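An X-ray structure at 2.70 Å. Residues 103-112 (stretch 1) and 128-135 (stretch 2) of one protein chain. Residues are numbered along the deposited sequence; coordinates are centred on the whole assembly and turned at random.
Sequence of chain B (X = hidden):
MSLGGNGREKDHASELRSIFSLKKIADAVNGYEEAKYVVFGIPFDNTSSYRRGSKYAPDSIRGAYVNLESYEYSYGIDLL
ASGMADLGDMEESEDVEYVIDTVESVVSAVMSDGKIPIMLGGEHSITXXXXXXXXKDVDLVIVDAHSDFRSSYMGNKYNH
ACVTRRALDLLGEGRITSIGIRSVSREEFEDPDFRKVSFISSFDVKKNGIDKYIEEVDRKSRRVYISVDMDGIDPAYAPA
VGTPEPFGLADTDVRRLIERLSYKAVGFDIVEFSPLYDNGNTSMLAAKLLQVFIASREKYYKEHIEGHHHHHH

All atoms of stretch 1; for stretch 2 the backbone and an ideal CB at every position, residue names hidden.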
# COMPACT_ATOMS: atom_id res chain seq x y z
N VAL B 103 -7.98 -27.24 19.68
CA VAL B 103 -6.59 -27.06 20.06
C VAL B 103 -6.21 -28.01 21.19
O VAL B 103 -5.19 -28.72 21.07
CB VAL B 103 -6.27 -25.58 20.42
CG1 VAL B 103 -4.97 -25.45 21.18
CG2 VAL B 103 -6.18 -24.76 19.15
N GLU B 104 -7.04 -28.06 22.25
CA GLU B 104 -6.75 -28.85 23.44
C GLU B 104 -6.46 -30.31 23.11
O GLU B 104 -5.48 -30.86 23.58
CB GLU B 104 -7.90 -28.74 24.44
CG GLU B 104 -7.73 -29.61 25.69
CD GLU B 104 -9.04 -29.72 26.50
OE1 GLU B 104 -10.12 -29.32 25.97
OE2 GLU B 104 -8.99 -30.19 27.66
N SER B 105 -7.29 -30.91 22.27
CA SER B 105 -7.06 -32.28 21.79
C SER B 105 -5.73 -32.41 21.03
O SER B 105 -4.95 -33.35 21.24
CB SER B 105 -8.20 -32.74 20.86
OG SER B 105 -9.47 -32.38 21.39
N VAL B 106 -5.49 -31.47 20.14
CA VAL B 106 -4.30 -31.49 19.32
C VAL B 106 -3.04 -31.30 20.17
O VAL B 106 -2.02 -31.97 19.95
CB VAL B 106 -4.39 -30.44 18.21
CG1 VAL B 106 -3.13 -30.46 17.36
CG2 VAL B 106 -5.66 -30.67 17.34
N VAL B 107 -3.12 -30.40 21.16
CA VAL B 107 -2.02 -30.18 22.10
C VAL B 107 -1.75 -31.41 23.01
O VAL B 107 -0.60 -31.90 23.05
CB VAL B 107 -2.20 -28.85 22.88
CG1 VAL B 107 -1.20 -28.72 23.99
CG2 VAL B 107 -2.02 -27.67 21.95
N SER B 108 -2.79 -31.90 23.70
CA SER B 108 -2.71 -33.15 24.50
C SER B 108 -2.06 -34.25 23.70
O SER B 108 -1.03 -34.79 24.11
CB SER B 108 -4.09 -33.65 24.95
OG SER B 108 -4.63 -32.88 26.01
N ALA B 109 -2.66 -34.55 22.54
CA ALA B 109 -2.20 -35.62 21.65
C ALA B 109 -0.69 -35.53 21.38
O ALA B 109 0.04 -36.49 21.64
CB ALA B 109 -2.99 -35.62 20.37
N VAL B 110 -0.24 -34.37 20.92
CA VAL B 110 1.15 -34.18 20.53
C VAL B 110 2.10 -34.28 21.74
O VAL B 110 3.21 -34.78 21.62
CB VAL B 110 1.32 -32.85 19.77
CG1 VAL B 110 2.79 -32.54 19.46
CG2 VAL B 110 0.52 -32.89 18.50
N MSE B 111 1.65 -33.83 22.90
CA MSE B 111 2.44 -33.97 24.10
C MSE B 111 2.52 -35.44 24.58
O MSE B 111 3.61 -35.92 24.89
CB MSE B 111 1.95 -33.00 25.17
CG MSE B 111 2.14 -31.53 24.75
SE MSE B 111 1.87 -30.13 26.13
CE MSE B 111 0.12 -30.64 26.77
N SER B 112 1.39 -36.16 24.61
CA SER B 112 1.41 -37.63 24.86
C SER B 112 2.52 -38.38 24.12
O SER B 112 3.09 -39.33 24.65
CB SER B 112 0.09 -38.28 24.46
OG SER B 112 -1.02 -37.56 24.92
N UNK B 128 -5.57 -20.62 25.20
CA UNK B 128 -6.40 -21.23 26.21
C UNK B 128 -6.44 -22.76 26.02
O UNK B 128 -6.22 -23.53 26.97
CB UNK B 128 -7.81 -20.64 26.16
N UNK B 129 -6.68 -23.20 24.79
CA UNK B 129 -6.74 -24.61 24.47
C UNK B 129 -5.53 -25.29 25.02
O UNK B 129 -5.63 -26.13 25.92
CB UNK B 129 -6.85 -24.84 22.96
N UNK B 130 -4.37 -24.90 24.51
CA UNK B 130 -3.11 -25.47 24.92
C UNK B 130 -2.93 -25.49 26.45
O UNK B 130 -2.40 -26.46 27.00
CB UNK B 130 -1.97 -24.69 24.27
N UNK B 131 -3.40 -24.46 27.15
CA UNK B 131 -3.26 -24.39 28.61
C UNK B 131 -4.07 -25.45 29.36
O UNK B 131 -3.70 -25.84 30.45
CB UNK B 131 -3.68 -23.00 29.10
N UNK B 132 -5.17 -25.92 28.77
CA UNK B 132 -5.99 -26.97 29.38
C UNK B 132 -5.21 -28.27 29.39
O UNK B 132 -5.49 -29.15 30.20
CB UNK B 132 -7.31 -27.14 28.63
N UNK B 133 -4.24 -28.40 28.49
CA UNK B 133 -3.53 -29.65 28.34
C UNK B 133 -2.31 -29.81 29.28
O UNK B 133 -1.73 -30.90 29.42
CB UNK B 133 -3.08 -29.78 26.89
N UNK B 134 -1.95 -28.72 29.96
CA UNK B 134 -0.74 -28.67 30.79
C UNK B 134 -0.76 -29.54 32.05
O UNK B 134 -1.72 -29.51 32.83
CB UNK B 134 -0.49 -27.22 31.21
N UNK B 135 0.31 -30.31 32.26
CA UNK B 135 0.57 -30.98 33.55
C UNK B 135 0.78 -29.98 34.72
O UNK B 135 0.95 -28.78 34.49
CB UNK B 135 1.80 -31.88 33.42

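Position 128 lies in a helix, and its CA-to-CB bond points sideways to stretch 1, with nothing of that stretch within 5.5 Å of the ideal CB, so the contact sets no preference. The deposited residue is Val-128, in the t rotamer, outside the contact.

Position 129 is the most restrictive. Its CA is 4.4 Å from the CA of Glu-104, so the two backbones nearly touch, and the CA-to-CB direction runs straight into the other helix. An ideal CB here would sit 2.7 Å from CG1 of Val-103, a clash. Only a residue without a side chain fits this geometry, and the deposited residue is Gly-129. Its bare CA lets CG1 of Val-103 pack at 3.8 Å.

At position 130 the bond points sideways, and the ideal CB lies 3.8 Å from CG2 of Val-107 and 4.4 Å from CG1 of Val-103. Two valine methyls favour a small apolar side chain. Ala-130 is found, its CB 3.7 Å from CG2 of Val-107, while CG1 of Val-103 packs 3.4 Å from N of Ala-130.

Position 131 points away, with nothing of stretch 1 within 5.5 Å of the ideal CB; many residues would serve. It is Val-131.

Position 132 points toward stretch 1, where the ideal CB is 3.6 Å from OE2 of Glu-104. A carboxylate invites a positive charge or a donor, so arginine, lysine or a polar amide would suit. Arg-132 takes chi1 in the m well (-73°) and then extends, chi2 to chi4 all near 180°. NH1 of Arg-132 reaches OE1 of Glu-104 at 3.4 Å, a salt bridge containing a weak but nearly straight hydrogen bond.

Position 133 also points toward stretch 1, into a crowded site: the ideal CB is 3.3 Å from CE of Met-111, and 3.6 Å from both OG of Ser-108 and CG1 of Val-107. A small side chain is the natural choice. Ala-133 fills it, its CB 3.7 Å from CG1 of Val-107 and 3.4 Å from CE of Met-111, the selenomethionine methyl.

At 134 the bond points away and psi has opened to 131°, so the helical path is left behind; apolar or polar residues could follow. Leu-134 nevertheless brings its end nearer to stretch 1. Position 135, with phi of -62° and an extended psi, is compatible with proline among others, and Pro-135 occupies it.

Stretch 2 (128-135) VGAVRALP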
# COMPACT_ATOMS: atom_id res chain seq x y z
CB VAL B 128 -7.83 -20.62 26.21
CG1 VAL B 128 -8.75 -21.30 27.19
CG2 VAL B 128 -7.77 -19.12 26.49
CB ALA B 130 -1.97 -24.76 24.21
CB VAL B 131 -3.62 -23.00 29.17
CG1 VAL B 131 -3.24 -22.92 30.65
CG2 VAL B 131 -2.91 -21.90 28.40
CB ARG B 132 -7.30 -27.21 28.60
CG ARG B 132 -8.37 -26.14 28.74
CD ARG B 132 -9.51 -26.42 27.77
NE ARG B 132 -10.54 -25.39 27.75
CZ ARG B 132 -11.61 -25.39 26.96
NH1 ARG B 132 -11.82 -26.39 26.10
NH2 ARG B 132 -12.47 -24.40 27.02
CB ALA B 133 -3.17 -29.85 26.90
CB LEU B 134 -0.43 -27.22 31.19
CG LEU B 134 -0.22 -26.22 30.04
CD1 LEU B 134 0.18 -24.89 30.62
CD2 LEU B 134 0.83 -26.70 29.01
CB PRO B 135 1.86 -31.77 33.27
CG PRO B 135 1.90 -31.96 31.80
CD PRO B 135 1.25 -30.74 31.21
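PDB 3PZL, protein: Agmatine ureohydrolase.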